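Local coordinates for centrosome-associated zinc finger protein Cp190 (Drosophila melanogaster, PDB 6ER1), which helps organise chromatin domains and insulator boundaries, being recruited by DNA-binding insulator proteins and homodimerizing through its N-terminal BTB domain, at residues C68-D72 / D73-M77. Residues are numbered along the deposited sequence; the frame is centred on the assembly and turned at random. Where two conformers were deposited one is given.
Sequences CEIVD and DALIM
Val71 and Ile76 meet diagonally on one face of a tight beta hairpin, CG2 of Val71 lying 3.9 Å from CG1 of Ile76 with the two side chains slanting across each other. Ile76 has CG1 beside its own backbone N (chi1 -59°), which also lays that carbon over Glu69 O. In one of its two conformers Glu69 extends loosely beside Ile76, pointing the same way, a doubtful contact. On the reverse face Ile70 and Leu75 form a non-hydrogen-bonded pair; CD1 of Leu75 reaches CG1 of Ile70 at 3.9 Å and also packs against CB of Cys68. The beta-branched Ile70, Val71 and Ile76 suit extended backbone, whereas buried Leu75 suits packing against helix 60-67. Two backbone bonds join Val71 and Ala74, N of Val71 to O of Ala74 at 2.9 Å and N of Ala74 to O of Val71 at 3.0 Å, the latter donor well above the carbonyl plane. A straighter bond runs from Ile76 N to Glu69 O (2.9 Å). Asp72 and Asp73 are central in the type I' turn from Val71 to Ala74; Asp tolerates its positive phi better than most residues. Strand 70-71 edges the BTB sheet just after helix 60-67, while strand 74-76 pairs on its other side with strand 37-40, where Ala74 packs on Thr38.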
ATOM      1  N   CYS A  68      -4.247  -2.474 -23.083  1.00 20.56           N
ATOM      2  CA  CYS A  68      -2.952  -2.895 -23.625  1.00 21.69           C
ATOM      3  C   CYS A  68      -2.765  -4.398 -23.516  1.00 23.21           C
ATOM      4  O   CYS A  68      -3.401  -5.062 -22.710  1.00 25.84           O
ATOM      5  CB  CYS A  68      -1.821  -2.151 -22.935  1.00 21.53           C
ATOM      6  SG  CYS A  68      -1.786  -0.382 -23.333  1.00 22.90           S
ATOM      7  N   GLU A  69      -1.914  -4.928 -24.373  1.00 23.80           N
ATOM      8  CA  GLU A  69      -1.660  -6.366 -24.405  1.00 25.49           C
ATOM      9  C   GLU A  69      -0.935  -6.868 -23.127  1.00 25.25           C
ATOM     10  O   GLU A  69      -0.100  -6.163 -22.526  1.00 23.68           O
ATOM     11  CB  GLU A  69      -0.786  -6.686 -25.627  0.50 26.21           C
ATOM     12  CG  GLU A  69      -0.616  -8.171 -25.942  0.50 29.19           C
ATOM     13  CD  GLU A  69       0.389  -8.425 -27.051  0.50 33.77           C
ATOM     14  OE1 GLU A  69       0.398  -9.547 -27.599  0.50 38.09           O
ATOM     15  OE2 GLU A  69       1.179  -7.509 -27.361  0.50 37.46           O
ATOM     16  N   ILE A  70      -1.288  -8.079 -22.703  1.00 26.81           N
ATOM     17  CA  ILE A  70      -0.584  -8.773 -21.626  1.00 26.19           C
ATOM     18  C   ILE A  70       0.114  -9.993 -22.246  1.00 29.66           C
ATOM     19  O   ILE A  70      -0.521 -10.787 -22.952  1.00 35.82           O
ATOM     20  CB  ILE A  70      -1.563  -9.148 -20.494  1.00 30.68           C
ATOM     21  CG1 ILE A  70      -2.087  -7.865 -19.827  1.00 33.27           C
ATOM     22  CG2 ILE A  70      -0.903 -10.054 -19.453  1.00 35.70           C
ATOM     23  CD1 ILE A  70      -3.416  -8.005 -19.134  1.00 36.57           C
ATOM     24  N   VAL A  71       1.416 -10.116 -22.014  1.00 27.49           N
ATOM     25  CA  VAL A  71       2.217 -11.241 -22.508  1.00 30.36           C
ATOM     26  C   VAL A  71       2.929 -11.866 -21.314  1.00 31.78           C
ATOM     27  O   VAL A  71       3.637 -11.168 -20.599  1.00 31.63           O
ATOM     28  CB  VAL A  71       3.272 -10.755 -23.537  1.00 35.11           C
ATOM     29  CG1 VAL A  71       4.149 -11.911 -24.037  1.00 33.90           C
ATOM     30  CG2 VAL A  71       2.579 -10.001 -24.670  1.00 42.24           C
ATOM     31  N   ASP A  72       2.717 -13.156 -21.071  1.00 32.42           N
ATOM     32  CA  ASP A  72       3.411 -13.855 -19.987  1.00 35.98           C
ATOM     33  C   ASP A  72       3.352 -13.074 -18.656  1.00 34.32           C
ATOM     34  O   ASP A  72       4.371 -12.829 -18.014  1.00 34.88           O
ATOM     35  CB  ASP A  72       4.860 -14.143 -20.424  1.00 37.69           C
ATOM     36  CG  ASP A  72       4.933 -15.042 -21.652  1.00 46.77           C
ATOM     37  OD1 ASP A  72       3.975 -15.816 -21.892  1.00 59.19           O
ATOM     38  OD2 ASP A  72       5.947 -14.985 -22.379  1.00 58.62           O
ATOM     39  N   ASP A  73       2.139 -12.663 -18.289  1.00 31.04           N
ATOM     40  CA  ASP A  73       1.863 -11.994 -17.031  1.00 30.15           C
ATOM     41  C   ASP A  73       2.448 -10.574 -16.905  1.00 28.25           C
ATOM     42  O   ASP A  73       2.565 -10.058 -15.796  1.00 29.81           O
ATOM     43  CB  ASP A  73       2.334 -12.885 -15.872  1.00 34.76           C
ATOM     44  CG  ASP A  73       1.528 -12.693 -14.624  1.00 45.66           C
ATOM     45  OD1 ASP A  73       0.354 -13.113 -14.606  1.00 60.63           O
ATOM     46  OD2 ASP A  73       2.086 -12.147 -13.648  1.00 52.83           O
ATOM     47  N   ALA A  74       2.775  -9.934 -18.028  1.00 24.24           N
ATOM     48  CA  ALA A  74       3.333  -8.578 -18.014  1.00 20.41           C
ATOM     49  C   ALA A  74       2.524  -7.709 -18.943  1.00 20.78           C
ATOM     50  O   ALA A  74       2.162  -8.122 -20.042  1.00 25.18           O
ATOM     51  CB  ALA A  74       4.787  -8.567 -18.456  1.00 22.13           C
ATOM     52  N   LEU A  75       2.285  -6.486 -18.487  1.00 19.05           N
ATOM     53  CA  LEU A  75       1.574  -5.500 -19.253  1.00 18.60           C
ATOM     54  C   LEU A  75       2.547  -4.771 -20.200  1.00 17.19           C
ATOM     55  O   LEU A  75       3.547  -4.175 -19.763  1.00 18.74           O
ATOM     56  CB  LEU A  75       0.912  -4.523 -18.296  1.00 21.35           C
ATOM     57  CG  LEU A  75       0.016  -3.454 -18.899  1.00 22.92           C
ATOM     58  CD1 LEU A  75      -1.134  -4.084 -19.666  1.00 27.81           C
ATOM     59  CD2 LEU A  75      -0.515  -2.625 -17.754  1.00 23.97           C
ATOM     60  N   ILE A  76       2.226  -4.766 -21.485  1.00 19.44           N
ATOM     61  CA  ILE A  76       3.110  -4.161 -22.498  1.00 19.72           C
ATOM     62  C   ILE A  76       2.861  -2.646 -22.537  1.00 18.82           C
ATOM     63  O   ILE A  76       1.767  -2.163 -22.912  1.00 21.05           O
ATOM     64  CB  ILE A  76       2.854  -4.749 -23.881  1.00 21.57           C
ATOM     65  CG1 ILE A  76       3.088  -6.263 -23.863  1.00 24.37           C
ATOM     66  CG2 ILE A  76       3.698  -4.044 -24.914  1.00 22.17           C
ATOM     67  CD1 ILE A  76       4.449  -6.687 -23.337  1.00 25.66           C
ATOM     68  N   MET A  77       3.849  -1.889 -22.110  1.00 17.39           N
ATOM     69  CA  MET A  77       3.712  -0.444 -22.049  1.00 17.60           C
ATOM     70  C   MET A  77       3.623   0.167 -23.452  1.00 17.78           C
ATOM     71  O   MET A  77       4.297  -0.293 -24.367  1.00 19.33           O
ATOM     72  CB  MET A  77       4.918   0.166 -21.335  1.00 16.50           C
ATOM     73  CG  MET A  77       4.953  -0.161 -19.843  1.00 17.38           C
ATOM     74  SD  MET A  77       3.545   0.401 -18.876  1.00 18.94           S
ATOM     75  CE  MET A  77       2.403  -0.960 -18.947  1.00 21.57           C
TER